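Local coordinates for geranyltranstransferase (Enterococcus faecalis, PDB 3P8L), which probably joins isopentenyl diphosphate to geranyl diphosphate to make farnesyl diphosphate and diphosphate, with magnesium as cofactor, at residues A[58-63]-A[289-294]; A[176-181]-A[251-256]; A[212-217]-A[275-280]. One frame throughout, in Å; residues are numbered along the deposited sequence.

Contact 1. Residues A[58-63]-A[289-294]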
loop_
_atom_site.group_PDB
_atom_site.type_symbol
_atom_site.label_atom_id
_atom_site.label_comp_id
_atom_site.label_asym_id
_atom_site.label_seq_id
_atom_site.Cartn_x
_atom_site.Cartn_y
_atom_site.Cartn_z
ATOM N N VAL A 58 -9.159 -0.213 -17.710
ATOM C CA VAL A 58 -9.542 1.122 -17.245
ATOM C C VAL A 58 -9.828 2.044 -18.437
ATOM O O VAL A 58 -10.911 2.620 -18.533
ATOM C CB VAL A 58 -8.468 1.786 -16.338
ATOM C CG1 VAL A 58 -8.884 3.200 -15.954
ATOM C CG2 VAL A 58 -8.231 0.982 -15.062
ATOM N N LEU A 59 -8.858 2.143 -19.336
ATOM C CA LEU A 59 -8.903 3.071 -20.464
ATOM C C LEU A 59 -9.926 2.677 -21.539
ATOM O O LEU A 59 -10.609 3.541 -22.110
ATOM C CB LEU A 59 -7.511 3.233 -21.071
ATOM C CG LEU A 59 -6.466 3.823 -20.108
ATOM C CD1 LEU A 59 -5.194 4.039 -20.852
ATOM C CD2 LEU A 59 -6.907 5.140 -19.439
ATOM N N THR A 60 -10.063 1.375 -21.767
ATOM C CA THR A 60 -11.036 0.872 -22.715
ATOM C C THR A 60 -12.451 1.198 -22.231
ATOM O O THR A 60 -13.323 1.541 -23.036
ATOM C CB THR A 60 -10.826 -0.632 -22.970
ATOM O OG1 THR A 60 -9.469 -0.844 -23.405
ATOM C CG2 THR A 60 -11.762 -1.151 -24.052
ATOM N N THR A 61 -12.657 1.129 -20.917
ATOM C CA THR A 61 -13.968 1.368 -20.312
ATOM C C THR A 61 -14.335 2.848 -20.472
ATOM O O THR A 61 -15.467 3.164 -20.829
ATOM C CB THR A 61 -14.011 0.878 -18.839
ATOM O OG1 THR A 61 -13.780 -0.535 -18.829
ATOM C CG2 THR A 61 -15.352 1.153 -18.180
ATOM N N VAL A 62 -13.362 3.731 -20.249
ATOM C CA VAL A 62 -13.530 5.169 -20.473
ATOM C C VAL A 62 -13.846 5.447 -21.967
ATOM O O VAL A 62 -14.710 6.282 -22.283
ATOM C CB VAL A 62 -12.284 5.961 -19.986
ATOM C CG1 VAL A 62 -12.380 7.451 -20.330
ATOM C CG2 VAL A 62 -12.098 5.796 -18.474
ATOM N N ALA A 63 -13.169 4.724 -22.864
ATOM C CA ALA A 63 -13.396 4.830 -24.313
ATOM C C ALA A 63 -14.810 4.407 -24.708
ATOM O O ALA A 63 -15.462 5.094 -25.493
ATOM C CB ALA A 63 -12.364 4.029 -25.096
ATOM N N GLU A 289 -20.013 -0.008 -27.598
ATOM C CA GLU A 289 -19.939 -1.381 -27.066
ATOM C C GLU A 289 -18.740 -2.207 -27.537
ATOM O O GLU A 289 -18.267 -3.093 -26.804
ATOM C CB GLU A 289 -21.234 -2.152 -27.375
ATOM C CG GLU A 289 -21.835 -1.848 -28.748
ATOM C CD GLU A 289 -22.950 -2.798 -29.123
ATOM O OE1 GLU A 289 -22.648 -3.942 -29.528
ATOM O OE2 GLU A 289 -24.132 -2.397 -29.022
ATOM N N GLU A 290 -18.258 -1.913 -28.749
ATOM C CA GLU A 290 -17.196 -2.706 -29.403
ATOM C C GLU A 290 -15.896 -2.691 -28.619
ATOM O O GLU A 290 -15.173 -3.676 -28.631
ATOM C CB GLU A 290 -16.906 -2.241 -30.836
ATOM C CG GLU A 290 -18.054 -1.559 -31.562
ATOM C CD GLU A 290 -18.029 -0.043 -31.392
ATOM O OE1 GLU A 290 -16.964 0.576 -31.640
ATOM O OE2 GLU A 290 -19.078 0.524 -31.014
ATOM N N HIS A 291 -15.599 -1.580 -27.950
ATOM C CA HIS A 291 -14.410 -1.492 -27.108
ATOM C C HIS A 291 -14.370 -2.621 -26.075
ATOM O O HIS A 291 -13.402 -3.377 -26.016
ATOM C CB HIS A 291 -14.282 -0.119 -26.457
ATOM C CG HIS A 291 -13.742 0.922 -27.378
ATOM N ND1 HIS A 291 -12.436 0.913 -27.818
ATOM C CD2 HIS A 291 -14.332 1.992 -27.963
ATOM C CE1 HIS A 291 -12.240 1.940 -28.626
ATOM N NE2 HIS A 291 -13.372 2.615 -28.722
ATOM N N LEU A 292 -15.446 -2.762 -25.315
ATOM C CA LEU A 292 -15.519 -3.830 -24.337
ATOM C C LEU A 292 -15.855 -5.201 -24.934
ATOM O O LEU A 292 -15.302 -6.206 -24.481
ATOM C CB LEU A 292 -16.456 -3.446 -23.191
ATOM C CG LEU A 292 -15.952 -2.325 -22.272
ATOM C CD1 LEU A 292 -17.007 -1.958 -21.235
ATOM C CD2 LEU A 292 -14.665 -2.732 -21.586
ATOM N N ALA A 293 -16.715 -5.240 -25.963
ATOM C CA ALA A 293 -17.024 -6.500 -26.676
ATOM C C ALA A 293 -15.818 -7.166 -27.334
ATOM O O ALA A 293 -15.714 -8.397 -27.311
ATOM C CB ALA A 293 -18.147 -6.306 -27.704
ATOM N N ASN A 294 -14.921 -6.365 -27.917
ATOM C CA ASN A 294 -13.700 -6.879 -28.551
ATOM C C ASN A 294 -12.767 -7.564 -27.545
ATOM O O ASN A 294 -12.122 -8.559 -27.857
ATOM C CB ASN A 294 -12.954 -5.756 -29.288
ATOM C CG ASN A 294 -11.573 -6.174 -29.750
ATOM O OD1 ASN A 294 -11.432 -6.962 -30.681
ATOM N ND2 ASN A 294 -10.546 -5.650 -29.091
#
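Ala63 sets its methyl over one face of the His291 imidazole. CB of Ala63 stands 3.9 Å from the centroid of the His291 ring and only 3° off the ring normal. This is a CH-pi contact, with the methyl above the ring centre and nearly the same distance from all five ring atoms. NE2 of this buried ring is hydrogen-bonded to the backbone O of His8, a residue of the expression tag, so this bond belongs to the construct. The ring also meets that of Phe13, with the two planes inclined.

Thr60 meets the backbone and CB of His291, oblique to the ring. Its CG2 lies anti to its own backbone N and points across the gap. CG2 of Thr60 is 3.4 Å from O of His291 and 3.6 Å from CB of His291. The methyl therefore packs on the turn of helix 289-298 itself. The backbones come close here, with the CA atoms of Thr60 and His291 6.0 Å apart.

Leu292 closes the other flank. CD2 of Leu292 lies 3.6 Å from OG1 of Thr61 and 4.1 Å from CG2 of Thr60. Both threonine hydroxyls are hydrogen-bonded within their own helix, Thr60 OG1 to Leu56 O and Thr61 OG1 to Leu57 O. This leaves the threonines to meet the other helix mainly by van der Waals contact.

The axes of the two short segments are 8.4 Å apart at closest, with 149° between their N-to-C directions. The small side chains Thr60 and Ala63 are consistent with this close spacing. Helices 13-31, 71-92 and 175-200 also touch segment 58-63. The contact is near-antiparallel helix packing within the all-helical isoprenoid synthase fold, joining helix 53-64 to the last helix, 289-298.

Contact 2. Residues A[176-181]-A[251-256]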
loop_
_atom_site.group_PDB
_atom_site.type_symbol
_atom_site.label_atom_id
_atom_site.label_comp_id
_atom_site.label_asym_id
_atom_site.label_seq_id
_atom_site.Cartn_x
_atom_site.Cartn_y
_atom_site.Cartn_z
ATOM N N GLU A 176 -16.123 -24.379 -5.993
ATOM C CA GLU A 176 -16.609 -23.123 -5.422
ATOM C C GLU A 176 -15.564 -22.431 -4.533
ATOM O O GLU A 176 -15.583 -21.204 -4.382
ATOM C CB GLU A 176 -17.920 -23.352 -4.665
ATOM C CG GLU A 176 -19.070 -23.906 -5.535
ATOM C CD GLU A 176 -19.017 -25.426 -5.746
ATOM O OE1 GLU A 176 -19.644 -25.909 -6.712
ATOM O OE2 GLU A 176 -18.345 -26.137 -4.960
ATOM N N GLU A 177 -14.661 -23.225 -3.953
ATOM C CA GLU A 177 -13.503 -22.698 -3.232
ATOM C C GLU A 177 -12.495 -22.088 -4.213
ATOM O O GLU A 177 -11.957 -21.008 -3.955
ATOM C CB GLU A 177 -12.828 -23.792 -2.406
ATOM C CG GLU A 177 -13.603 -24.227 -1.162
ATOM C CD GLU A 177 -12.942 -25.394 -0.433
ATOM O OE1 GLU A 177 -12.505 -26.366 -1.091
ATOM O OE2 GLU A 177 -12.863 -25.338 0.809
ATOM N N LEU A 178 -12.254 -22.790 -5.325
ATOM C CA LEU A 178 -11.408 -22.314 -6.421
ATOM C C LEU A 178 -11.914 -20.993 -7.000
ATOM O O LEU A 178 -11.130 -20.055 -7.180
ATOM C CB LEU A 178 -11.298 -23.369 -7.530
ATOM C CG LEU A 178 -10.420 -23.055 -8.754
ATOM C CD1 LEU A 178 -8.929 -23.024 -8.412
ATOM C CD2 LEU A 178 -10.672 -24.057 -9.865
ATOM N N ALA A 179 -13.218 -20.923 -7.267
ATOM C CA ALA A 179 -13.834 -19.722 -7.805
ATOM C C ALA A 179 -13.698 -18.542 -6.854
ATOM O O ALA A 179 -13.466 -17.423 -7.308
ATOM C CB ALA A 179 -15.293 -19.962 -8.160
ATOM N N ALA A 180 -13.821 -18.805 -5.548
ATOM C CA ALA A 180 -13.669 -17.779 -4.512
ATOM C C ALA A 180 -12.226 -17.297 -4.414
ATOM O O ALA A 180 -11.986 -16.109 -4.204
ATOM C CB ALA A 180 -14.142 -18.284 -3.156
ATOM N N VAL A 181 -11.282 -18.229 -4.556
ATOM C CA VAL A 181 -9.859 -17.892 -4.607
ATOM C C VAL A 181 -9.553 -17.010 -5.825
ATOM O O VAL A 181 -8.960 -15.939 -5.669
ATOM C CB VAL A 181 -8.952 -19.152 -4.554
ATOM C CG1 VAL A 181 -7.516 -18.832 -5.001
ATOM C CG2 VAL A 181 -8.935 -19.722 -3.146
ATOM N N SER A 251 -6.110 -28.815 -9.693
ATOM C CA SER A 251 -7.363 -28.091 -9.497
ATOM C C SER A 251 -7.479 -26.857 -10.373
ATOM O O SER A 251 -7.170 -25.749 -9.963
ATOM C CB SER A 251 -7.580 -27.740 -8.030
ATOM O OG SER A 251 -6.361 -27.703 -7.329
ATOM N N THR A 252 -7.958 -27.094 -11.584
ATOM C CA THR A 252 -8.097 -26.113 -12.616
ATOM C C THR A 252 -9.424 -26.383 -13.214
ATOM O O THR A 252 -10.003 -27.411 -12.991
ATOM C CB THR A 252 -7.154 -26.377 -13.749
ATOM O OG1 THR A 252 -7.508 -27.621 -14.353
ATOM C CG2 THR A 252 -5.736 -26.430 -13.260
ATOM N N TYR A 253 -9.922 -25.472 -14.006
ATOM C CA TYR A 253 -11.228 -25.703 -14.531
ATOM C C TYR A 253 -11.324 -26.953 -15.373
ATOM O O TYR A 253 -12.251 -27.731 -15.226
ATOM C CB TYR A 253 -11.699 -24.485 -15.290
ATOM C CG TYR A 253 -12.458 -23.573 -14.392
ATOM C CD1 TYR A 253 -11.822 -22.838 -13.440
ATOM C CD2 TYR A 253 -13.812 -23.482 -14.475
ATOM C CE1 TYR A 253 -12.517 -22.032 -12.632
ATOM C CE2 TYR A 253 -14.499 -22.678 -13.678
ATOM C CZ TYR A 253 -13.860 -21.962 -12.753
ATOM O OH TYR A 253 -14.583 -21.155 -11.937
ATOM N N PRO A 254 -10.359 -27.178 -16.226
ATOM C CA PRO A 254 -10.424 -28.341 -17.082
ATOM C C PRO A 254 -10.397 -29.614 -16.278
ATOM O O PRO A 254 -11.079 -30.570 -16.572
ATOM C CB PRO A 254 -9.162 -28.183 -17.908
ATOM C CG PRO A 254 -9.076 -26.722 -18.102
ATOM C CD PRO A 254 -9.777 -26.048 -16.948
ATOM N N ALA A 255 -9.584 -29.630 -15.250
ATOM C CA ALA A 255 -9.481 -30.832 -14.475
ATOM C C ALA A 255 -10.788 -31.119 -13.777
ATOM O O ALA A 255 -11.228 -32.244 -13.705
ATOM C CB ALA A 255 -8.372 -30.711 -13.479
ATOM N N LEU A 256 -11.398 -30.095 -13.229
ATOM C CA LEU A 256 -12.611 -30.301 -12.443
ATOM C C LEU A 256 -13.845 -30.518 -13.307
ATOM O O LEU A 256 -14.816 -31.132 -12.859
ATOM C CB LEU A 256 -12.848 -29.135 -11.475
ATOM C CG LEU A 256 -11.875 -28.890 -10.312
ATOM C CD1 LEU A 256 -12.224 -27.581 -9.625
ATOM C CD2 LEU A 256 -11.839 -30.037 -9.296
#
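Leu178 reaches across to the turn that leads into helix 253-257. Its two methyls divide the work. CD1 of Leu178 lies 3.6 Å from the backbone O of Ser251. CD2 of Leu178 meets CE1 of Tyr253 at 3.9 Å, approaching the ring obliquely. The same CD2 of Leu178 is also 3.9 Å from CD1 of Leu256. CG of Leu178 is anti to the backbone N (chi1 -179°), which sends the branch out from helix 175-200. Beside it, CB of Ala179 lies 4.0 Å from OH of Tyr253, in van der Waals contact.

The next shell holds the turn in shape. Thr252 is the N-cap of helix 253-257. OG1 of Thr252 accepts a bond from N of Ala255, 3.0 Å long and fairly straight at 162°. Tyr253 also packs on Leu220 and Ile224 of helix 205-230.

A leucine of helix 175-200 thus packs on the first turn of a capped short helix, just after residues 234-250, which are not modelled and are probably mobile. Thr252 and Pro254 both touch Asp227. That residue belongs to the sequence DDLLD, the second aspartate-rich motif of prenyl synthases, which in relatives binds magnesium and diphosphate. The contact lies beside this motif.

Contact 3. Residues A[212-217]-A[275-280]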
loop_
_atom_site.group_PDB
_atom_site.type_symbol
_atom_site.label_atom_id
_atom_site.label_comp_id
_atom_site.label_asym_id
_atom_site.label_seq_id
_atom_site.Cartn_x
_atom_site.Cartn_y
_atom_site.Cartn_z
ATOM N N THR A 212 -19.195 -3.927 -13.155
ATOM C CA THR A 212 -18.683 -4.895 -12.189
ATOM C C THR A 212 -18.976 -6.344 -12.568
ATOM O O THR A 212 -18.112 -7.224 -12.442
ATOM C CB THR A 212 -19.279 -4.589 -10.818
ATOM O OG1 THR A 212 -18.895 -3.267 -10.446
ATOM C CG2 THR A 212 -18.827 -5.601 -9.754
ATOM N N GLN A 213 -20.190 -6.586 -13.043
ATOM C CA GLN A 213 -20.600 -7.910 -13.482
ATOM C C GLN A 213 -19.828 -8.308 -14.719
ATOM O O GLN A 213 -19.391 -9.465 -14.849
ATOM C CB GLN A 213 -22.108 -7.946 -13.774
ATOM C CG GLN A 213 -22.998 -7.988 -12.536
ATOM C CD GLN A 213 -24.486 -7.971 -12.887
ATOM O OE1 GLN A 213 -24.974 -8.828 -13.628
ATOM N NE2 GLN A 213 -25.207 -6.994 -12.354
ATOM N N PHE A 214 -19.676 -7.358 -15.640
ATOM C CA PHE A 214 -18.824 -7.576 -16.810
ATOM C C PHE A 214 -17.411 -8.014 -16.405
ATOM O O PHE A 214 -16.883 -8.980 -16.954
ATOM C CB PHE A 214 -18.731 -6.316 -17.676
ATOM C CG PHE A 214 -17.804 -6.466 -18.845
ATOM C CD1 PHE A 214 -18.246 -7.050 -20.025
ATOM C CD2 PHE A 214 -16.478 -6.039 -18.763
ATOM C CE1 PHE A 214 -17.382 -7.193 -21.119
ATOM C CE2 PHE A 214 -15.609 -6.185 -19.837
ATOM C CZ PHE A 214 -16.067 -6.756 -21.030
ATOM N N ALA A 215 -16.813 -7.289 -15.458
ATOM C CA ALA A 215 -15.453 -7.600 -14.968
ATOM C C ALA A 215 -15.365 -8.992 -14.387
ATOM O O ALA A 215 -14.425 -9.738 -14.687
ATOM C CB ALA A 215 -15.029 -6.587 -13.927
ATOM N N HIS A 216 -16.362 -9.347 -13.575
ATOM C CA HIS A 216 -16.471 -10.702 -13.037
ATOM C C HIS A 216 -16.449 -11.762 -14.139
ATOM O O HIS A 216 -15.700 -12.725 -14.047
ATOM C CB HIS A 216 -17.719 -10.867 -12.157
ATOM C CG HIS A 216 -18.011 -12.291 -11.798
ATOM N ND1 HIS A 216 -17.379 -12.940 -10.759
ATOM C CD2 HIS A 216 -18.860 -13.195 -12.346
ATOM C CE1 HIS A 216 -17.829 -14.182 -10.680
ATOM N NE2 HIS A 216 -18.727 -14.362 -11.633
ATOM N N HIS A 217 -17.244 -11.569 -15.191
ATOM C CA HIS A 217 -17.270 -12.538 -16.281
ATOM C C HIS A 217 -15.970 -12.484 -17.079
ATOM O O HIS A 217 -15.383 -13.534 -17.374
ATOM C CB HIS A 217 -18.511 -12.363 -17.179
ATOM C CG HIS A 217 -19.810 -12.519 -16.441
ATOM N ND1 HIS A 217 -20.148 -13.677 -15.773
ATOM C CD2 HIS A 217 -20.845 -11.664 -16.254
ATOM C CE1 HIS A 217 -21.325 -13.522 -15.195
ATOM N NE2 HIS A 217 -21.770 -12.311 -15.472
ATOM N N ALA A 275 -24.184 -10.356 -22.662
ATOM C CA ALA A 275 -25.511 -10.054 -22.132
ATOM C C ALA A 275 -25.449 -8.837 -21.222
ATOM O O ALA A 275 -26.344 -7.986 -21.272
ATOM C CB ALA A 275 -26.101 -11.257 -21.401
ATOM N N VAL A 276 -24.377 -8.732 -20.430
ATOM C CA VAL A 276 -24.168 -7.550 -19.581
ATOM C C VAL A 276 -23.946 -6.252 -20.394
ATOM O O VAL A 276 -24.519 -5.208 -20.066
ATOM C CB VAL A 276 -23.052 -7.779 -18.512
ATOM C CG1 VAL A 276 -22.669 -6.484 -17.846
ATOM C CG2 VAL A 276 -23.536 -8.750 -17.452
ATOM N N LEU A 277 -23.140 -6.326 -21.454
ATOM C CA LEU A 277 -22.893 -5.163 -22.320
ATOM C C LEU A 277 -24.160 -4.717 -23.061
ATOM O O LEU A 277 -24.393 -3.511 -23.242
ATOM C CB LEU A 277 -21.775 -5.452 -23.331
ATOM C CG LEU A 277 -20.342 -5.665 -22.818
ATOM C CD1 LEU A 277 -19.442 -6.019 -23.982
ATOM C CD2 LEU A 277 -19.800 -4.441 -22.069
ATOM N N GLU A 278 -24.959 -5.694 -23.489
ATOM C CA GLU A 278 -26.298 -5.442 -24.026
ATOM C C GLU A 278 -27.130 -4.599 -23.052
ATOM O O GLU A 278 -27.666 -3.558 -23.446
ATOM C CB GLU A 278 -26.999 -6.765 -24.360
ATOM C CG GLU A 278 -28.401 -6.612 -24.948
ATOM C CD GLU A 278 -28.453 -5.610 -26.091
ATOM O OE1 GLU A 278 -29.101 -4.552 -25.923
ATOM O OE2 GLU A 278 -27.829 -5.871 -27.144
ATOM N N LYS A 279 -27.188 -5.021 -21.782
ATOM C CA LYS A 279 -27.904 -4.270 -20.741
ATOM C C LYS A 279 -27.372 -2.853 -20.544
ATOM O O LYS A 279 -28.156 -1.934 -20.300
ATOM C CB LYS A 279 -27.931 -5.013 -19.396
ATOM C CG LYS A 279 -28.756 -6.291 -19.379
ATOM C CD LYS A 279 -28.958 -6.802 -17.953
ATOM C CE LYS A 279 -28.718 -8.304 -17.864
ATOM N NZ LYS A 279 -29.718 -9.103 -18.633
ATOM N N ILE A 280 -26.053 -2.674 -20.656
ATOM C CA ILE A 280 -25.442 -1.333 -20.566
ATOM C C ILE A 280 -25.812 -0.459 -21.771
ATOM O O ILE A 280 -26.108 0.737 -21.620
ATOM C CB ILE A 280 -23.876 -1.389 -20.407
ATOM C CG1 ILE A 280 -23.485 -2.089 -19.101
ATOM C CG2 ILE A 280 -23.273 0.006 -20.431
ATOM C CD1 ILE A 280 -21.997 -2.487 -19.004
#
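Val276 and Leu277 of helix 259-283 pack against Gln213, Phe214 and His217 of helix 205-230. This is a near-antiparallel helix pair of the all-helical prenyl synthase fold. The axes of the two short segments cross at -163° and approach to 9.5 Å.

The aliphatic contacts centre on Val276, which splits its two methyls. CG1, anti to its own backbone N (chi1 169°), points at the backbone of Phe214. CG1 of Val276 lies 3.8 Å from N of Phe214 and 3.9 Å from CB of Phe214. CG2 of Val276 takes the other side and rests 4.0 Å from CB of Gln213. The side chains of Gln213 and Val276 cross at about a right angle.

The side-chain polar bond to note is that of His217, whose ND1 is hydrogen-bonded to OE1 of Gln269 of the same helix 259-283.

The aromatic contacts involve two rings. Leu277 meets the Phe214 ring obliquely, with both its methyls close to the CD1 and CE1 side. CD1 of Leu277 lies 3.7 Å from CE1 of Phe214. Leu292 and Leu296 of helix 289-298 also touch Phe214, and Leu194 of helix 175-200 adds to its surroundings. The His217 imidazole turns an edge to Val276. CG2 of Val276 lies near the ring plane, 4.1 Å from CD2 of His217.

Contacts 1 and 3 are buried neighbours, with centres about 12 Å apart. They touch directly: Leu277 and Phe214 of contact 3 pack on Leu292 of contact 1. Helix 289-298 thus has helix 53-64 on one flank and helices 205-230 and 259-283 on another. Contact 2 is only partly buried and lies about 20 Å from the chain centre. It joins helix 175-200 to 251-256, while contact 3 joins helix 205-230 to helix 259-283; their segments alternate along the chain. Contact 1 sets an alanine methyl over a histidine face and a threonine methyl on its backbone. Contact 3 uses branched aliphatics beside a phenylalanine, and contact 2 sets a leucine against a capped turn.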